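Local coordinates for protein BvnE (Penicillium brevicompactum, PDB 6U9I) that acts as a stereoselective semipinacolase in fungal brevianamide assembly, probably steering the rearrangement of a biosynthetic intermediate, at residues P49-L54 with I133-S138; V98-S103 with E113-V118. All blocks are in the same frame, centred on the assembly; numbering follows the deposited sequence. Where two conformers were deposited one is given.

Contact 1. Residues P49-L54 with I133-S138; sequences PAPRSL and IEFADS
Where strand 45-50 runs out alongside strand 129-136, the parallel pairing is closed by a single residue, Ala50. Its N-H is given to Glu134 O at 2.9 Å, and its carbonyl oxygen accepts Ala136 N at 2.9 Å in a nearly straight bond (169°). Both donors stand above the carbonyl planes they address. Packing is tightest on the sheet face that carries Ala50 and Phe135. The methyl CB of Ala50 lies against Phe135 CD2 (3.7 Å), while Pro51 spreads over one face of the ring, crossing it at about a right angle. Pro51 CD sits 4.1 Å from the ring centroid in a CH-pi contact, and Pro51 CB reaches Phe135 CZ at 3.8 Å. Phe135 CG is anti to its backbone N (chi1 -164°), which swings the ring beneath the proline. Beyond the strand end, Leu54 adds a branch, its CD2 touching Ser138 CB at 3.8 Å; the hydroxyl of Ser138 is engaged by Asp137 of the second subunit. The other sheet face is looser. There the partly exposed Pro49 and Glu134 form a bridge pair, yet neither side chain makes a close approach to the opposing segment. The peptide between Ala50 and Pro51 is cis, so CD lies on the same side as the Ala50 carbonyl oxygen that binds Ala136, bringing the proline to the ring. The cis bend turns the chain away, so the next donor in register, Arg52 N, bonds Glu115 of the second subunit instead, and ring packing takes over from hydrogen bonding.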
loop_
_atom_site.group_PDB
_atom_site.type_symbol
_atom_site.label_atom_id
_atom_site.label_comp_id
_atom_site.label_asym_id
_atom_site.label_seq_id
_atom_site.Cartn_x
_atom_site.Cartn_y
_atom_site.Cartn_z
ATOM N N PRO A 49 8.793 2.577 -7.950
ATOM C CA PRO A 49 7.429 3.098 -8.075
ATOM C C PRO A 49 6.450 1.987 -8.418
ATOM O O PRO A 49 6.770 1.046 -9.149
ATOM C CB PRO A 49 7.532 4.128 -9.210
ATOM C CG PRO A 49 8.997 4.420 -9.347
ATOM C CD PRO A 49 9.705 3.162 -8.948
ATOM N N ALA A 50 5.251 2.098 -7.862
ATOM C CA ALA A 50 4.161 1.171 -8.120
ATOM C C ALA A 50 2.878 1.978 -8.103
ATOM O O ALA A 50 2.856 3.087 -7.563
ATOM C CB ALA A 50 4.109 0.045 -7.073
ATOM N N PRO A 51 1.792 1.466 -8.699
ATOM C CA PRO A 51 1.607 0.189 -9.397
ATOM C C PRO A 51 2.324 0.143 -10.742
ATOM O O PRO A 51 2.811 1.171 -11.213
ATOM C CB PRO A 51 0.085 0.114 -9.591
ATOM C CG PRO A 51 -0.356 1.544 -9.644
ATOM C CD PRO A 51 0.537 2.238 -8.623
ATOM N N ARG A 52 2.380 -1.049 -11.337
ATOM C CA ARG A 52 3.068 -1.223 -12.613
ATOM C C ARG A 52 2.489 -0.344 -13.713
ATOM O O ARG A 52 3.208 0.028 -14.656
ATOM C CB ARG A 52 2.984 -2.679 -13.050
ATOM C CG ARG A 52 3.852 -3.631 -12.300
ATOM C CD ARG A 52 4.070 -4.821 -13.210
ATOM N NE ARG A 52 4.594 -5.976 -12.510
ATOM C CZ ARG A 52 4.618 -7.193 -13.038
ATOM N NH1 ARG A 52 4.138 -7.389 -14.260
ATOM N NH2 ARG A 52 5.115 -8.198 -12.343
ATOM N N SER A 53 1.195 -0.029 -13.636
ATOM C CA SER A 53 0.551 0.746 -14.691
ATOM C C SER A 53 1.157 2.137 -14.864
ATOM O O SER A 53 1.021 2.730 -15.939
ATOM C CB SER A 53 -0.943 0.857 -14.412
ATOM O OG SER A 53 -1.181 1.660 -13.266
ATOM N N LEU A 54 1.820 2.683 -13.841
ATOM C CA LEU A 54 2.479 3.972 -14.013
ATOM C C LEU A 54 3.659 3.886 -14.971
ATOM O O LEU A 54 4.068 4.917 -15.518
ATOM C CB LEU A 54 2.960 4.515 -12.669
ATOM C CG LEU A 54 1.830 4.968 -11.755
ATOM C CD1 LEU A 54 2.380 5.282 -10.373
ATOM C CD2 LEU A 54 1.135 6.178 -12.370
ATOM N N ILE A 133 9.407 0.205 -1.870
ATOM C CA ILE A 133 8.308 0.205 -2.830
ATOM C C ILE A 133 7.411 1.372 -2.482
ATOM O O ILE A 133 6.976 1.493 -1.332
ATOM C CB ILE A 133 7.489 -1.090 -2.785
ATOM C CG1 ILE A 133 8.356 -2.297 -3.066
ATOM C CG2 ILE A 133 6.299 -0.984 -3.768
ATOM C CD1 ILE A 133 7.615 -3.575 -2.786
ATOM N N GLU A 134 7.116 2.216 -3.461
ATOM C CA GLU A 134 6.249 3.375 -3.257
ATOM C C GLU A 134 5.005 3.189 -4.119
ATOM O O GLU A 134 5.012 3.495 -5.316
ATOM C CB GLU A 134 6.982 4.672 -3.582
ATOM C CG GLU A 134 8.073 4.996 -2.584
ATOM C CD GLU A 134 8.880 6.222 -2.957
ATOM O OE1 GLU A 134 8.745 6.712 -4.100
ATOM O OE2 GLU A 134 9.658 6.694 -2.099
ATOM N N PHE A 135 3.931 2.691 -3.507
ATOM C CA PHE A 135 2.677 2.429 -4.213
ATOM C C PHE A 135 1.808 3.683 -4.112
ATOM O O PHE A 135 1.219 3.953 -3.063
ATOM C CB PHE A 135 1.988 1.209 -3.603
ATOM C CG PHE A 135 0.905 0.605 -4.468
ATOM C CD1 PHE A 135 -0.302 1.268 -4.662
ATOM C CD2 PHE A 135 1.080 -0.647 -5.044
ATOM C CE1 PHE A 135 -1.314 0.713 -5.452
ATOM C CE2 PHE A 135 0.066 -1.215 -5.838
ATOM C CZ PHE A 135 -1.119 -0.532 -6.047
ATOM N N ALA A 136 1.724 4.442 -5.201
ATOM C CA ALA A 136 1.069 5.743 -5.216
ATOM C C ALA A 136 -0.399 5.635 -5.627
ATOM O O ALA A 136 -0.851 4.628 -6.184
ATOM C CB ALA A 136 1.795 6.697 -6.176
ATOM N N ASP A 137 -1.147 6.697 -5.320
ATOM C CA ASP A 137 -2.457 6.967 -5.917
ATOM C C ASP A 137 -2.213 7.295 -7.388
ATOM O O ASP A 137 -1.812 8.412 -7.730
ATOM C CB ASP A 137 -3.122 8.121 -5.166
ATOM C CG ASP A 137 -4.507 8.501 -5.707
ATOM O OD1 ASP A 137 -4.882 8.156 -6.849
ATOM O OD2 ASP A 137 -5.229 9.199 -4.970
ATOM N N SER A 138 -2.414 6.311 -8.267
ATOM C CA SER A 138 -1.988 6.489 -9.651
ATOM C C SER A 138 -2.889 7.469 -10.394
ATOM O O SER A 138 -2.416 8.221 -11.256
ATOM C CB SER A 138 -1.969 5.134 -10.360
ATOM O OG SER A 138 -3.180 4.432 -10.104
#

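Contact 2. Residues V98-S103 with E113-V118; sequences VMHLAS and ENEYMV
His100 and Met117 face each other as a non-hydrogen-bonded antiparallel pair, and their side chains cross obliquely. The thioether is bent at chi2 (69°) and chi3 (65°), folding its methyl back so that CE lies over one face of the imidazole, 3.9 Å from the centroid, as a CH-pi contact. With CG anti to the backbone N, the ring of His100 leans across the neighbouring strand and offers NE2 to Glu115 OE1 at 2.7 Å. The acceptor lies near the ring plane and uses its anti lone pair, though the carboxylate is turned 42° from the ring. The other oxygen, Glu115 OE2, is bonded to Arg52 N of the second subunit. Such a pairing would probably favour a protonated imidazole.

On the opposite face Tyr116 slants along the sheet until its OH meets Ser103 OG at 2.6 Å, with Ser103 CB at the ring edge. Ser103 OG also accepts Asn114 N (3.2 Å), and Tyr112 OH joins at the phenol oxygen. Further along, Leu101 CD1 meets Val118 CG2 at 3.9 Å, on the side covered by Trp25 and Leu26 of helix 14-31. Between the faces, Met99 with Val118 and Leu101 with Tyr116 each exchange two backbone hydrogen bonds. This is the ladder of a long antiparallel beta hairpin, strands 96-107 and 110-122, within a curved sheet packed by helices, consistent with an NTF2-like alpha+beta fold.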
loop_
_atom_site.group_PDB
_atom_site.type_symbol
_atom_site.label_atom_id
_atom_site.label_comp_id
_atom_site.label_asym_id
_atom_site.label_seq_id
_atom_site.Cartn_x
_atom_site.Cartn_y
_atom_site.Cartn_z
ATOM N N VAL A 98 5.905 -1.038 6.844
ATOM C CA VAL A 98 4.889 -0.569 5.901
ATOM C C VAL A 98 4.222 0.671 6.482
ATOM O O VAL A 98 3.868 0.682 7.664
ATOM C CB VAL A 98 3.852 -1.666 5.617
ATOM C CG1 VAL A 98 2.771 -1.153 4.661
ATOM C CG2 VAL A 98 4.550 -2.895 5.025
ATOM N N MET A 99 4.043 1.706 5.657
ATOM C CA MET A 99 3.426 2.945 6.125
ATOM C C MET A 99 2.454 3.488 5.092
ATOM O O MET A 99 2.773 3.591 3.905
ATOM C CB MET A 99 4.470 4.014 6.450
ATOM C CG MET A 99 5.319 3.638 7.667
ATOM S SD MET A 99 6.445 4.938 8.167
ATOM C CE MET A 99 7.538 5.006 6.755
ATOM N N HIS A 100 1.275 3.859 5.576
ATOM C CA HIS A 100 0.258 4.533 4.784
ATOM C C HIS A 100 0.481 6.032 4.956
ATOM O O HIS A 100 0.355 6.549 6.066
ATOM C CB HIS A 100 -1.116 4.099 5.290
ATOM C CG HIS A 100 -2.256 4.496 4.411
ATOM N ND1 HIS A 100 -3.565 4.431 4.840
ATOM C CD2 HIS A 100 -2.296 4.954 3.136
ATOM C CE1 HIS A 100 -4.365 4.836 3.867
ATOM N NE2 HIS A 100 -3.621 5.159 2.821
ATOM N N LEU A 101 0.836 6.724 3.870
ATOM C CA LEU A 101 1.368 8.081 3.943
ATOM C C LEU A 101 0.558 9.050 3.098
ATOM O O LEU A 101 -0.010 8.684 2.068
ATOM C CB LEU A 101 2.825 8.146 3.455
ATOM C CG LEU A 101 3.859 7.268 4.160
ATOM C CD1 LEU A 101 5.238 7.430 3.509
ATOM C CD2 LEU A 101 3.935 7.560 5.658
ATOM N N ALA A 102 0.560 10.309 3.530
ATOM C CA ALA A 102 0.046 11.427 2.753
ATOM C C ALA A 102 1.184 12.392 2.459
ATOM O O ALA A 102 2.010 12.676 3.336
ATOM C CB ALA A 102 -1.062 12.169 3.516
ATOM N N SER A 103 1.229 12.897 1.230
ATOM C CA SER A 103 2.183 13.934 0.868
ATOM C C SER A 103 1.447 15.242 0.608
ATOM O O SER A 103 0.281 15.255 0.203
ATOM C CB SER A 103 3.010 13.542 -0.366
ATOM O OG SER A 103 2.182 13.440 -1.508
ATOM N N GLU A 113 -1.186 16.832 -3.547
ATOM C CA GLU A 113 -1.701 16.136 -2.358
ATOM C C GLU A 113 -1.906 14.666 -2.718
ATOM O O GLU A 113 -2.989 14.277 -3.170
ATOM C CB GLU A 113 -2.996 16.770 -1.865
ATOM C CG GLU A 113 -2.873 18.224 -1.458
ATOM C CD GLU A 113 -4.228 18.864 -1.251
ATOM O OE1 GLU A 113 -4.965 19.042 -2.249
ATOM O OE2 GLU A 113 -4.562 19.161 -0.088
ATOM N N ASN A 114 -0.880 13.852 -2.498
ATOM C CA ASN A 114 -0.920 12.454 -2.903
ATOM C C ASN A 114 -1.007 11.553 -1.676
ATOM O O ASN A 114 -0.942 12.000 -0.525
ATOM C CB ASN A 114 0.305 12.101 -3.761
ATOM C CG ASN A 114 -0.004 11.086 -4.871
ATOM O OD1 ASN A 114 -0.921 10.276 -4.758
ATOM N ND2 ASN A 114 0.778 11.128 -5.946
ATOM N N GLU A 115 -1.168 10.261 -1.948
ATOM C CA GLU A 115 -1.362 9.240 -0.928
ATOM C C GLU A 115 -0.636 7.983 -1.377
ATOM O O GLU A 115 -0.686 7.627 -2.560
ATOM C CB GLU A 115 -2.856 8.947 -0.717
ATOM C CG GLU A 115 -3.159 7.884 0.337
ATOM C CD GLU A 115 -4.645 7.564 0.431
ATOM O OE1 GLU A 115 -5.003 6.502 0.993
ATOM O OE2 GLU A 115 -5.464 8.381 -0.056
ATOM N N TYR A 116 0.046 7.316 -0.446
ATOM C CA TYR A 116 0.884 6.178 -0.806
ATOM C C TYR A 116 0.781 5.081 0.236
ATOM O O TYR A 116 0.542 5.342 1.417
ATOM C CB TYR A 116 2.372 6.533 -0.924
ATOM C CG TYR A 116 2.663 7.889 -1.493
ATOM C CD1 TYR A 116 2.502 9.032 -0.709
ATOM C CD2 TYR A 116 3.112 8.039 -2.798
ATOM C CE1 TYR A 116 2.765 10.271 -1.211
ATOM C CE2 TYR A 116 3.377 9.302 -3.315
ATOM C CZ TYR A 116 3.204 10.404 -2.515
ATOM O OH TYR A 116 3.466 11.678 -2.990
ATOM N N MET A 117 1.029 3.855 -0.211
ATOM C CA MET A 117 1.416 2.759 0.666
ATOM C C MET A 117 2.871 2.437 0.353
ATOM O O MET A 117 3.197 2.059 -0.780
ATOM C CB MET A 117 0.517 1.537 0.464
ATOM C CG MET A 117 0.569 0.514 1.587
ATOM S SD MET A 117 -0.177 1.099 3.131
ATOM C CE MET A 117 -1.890 1.299 2.668
ATOM N N VAL A 118 3.748 2.594 1.343
ATOM C CA VAL A 118 5.185 2.419 1.169
ATOM C C VAL A 118 5.635 1.182 1.936
ATOM O O VAL A 118 5.174 0.930 3.055
ATOM C CB VAL A 118 5.931 3.689 1.638
ATOM C CG1 VAL A 118 7.411 3.430 1.847
ATOM C CG2 VAL A 118 5.704 4.819 0.631
#

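Strand 110-122 of contact 2 and strand 129-136 of contact 1 are antiparallel neighbours in one sheet, so the two contacts, with centres about 11 Å apart, share a backbone seam. Phe135 O lies 2.9 Å from Met117 N, and Asp137 N lies 2.9 Å from Glu115 O, both probable hydrogen bonds. The dimer adds a second connection: the turn after Pro51 in contact 1 of one subunit meets the Glu115 carboxylate of contact 2 in the other. Glycerol comes within about 3 Å, nearest atoms, of the side chain of Ile133 and, not necessarily as the same molecule, of Glu115; probably from the crystallisation liquor, it does not by itself locate the active site.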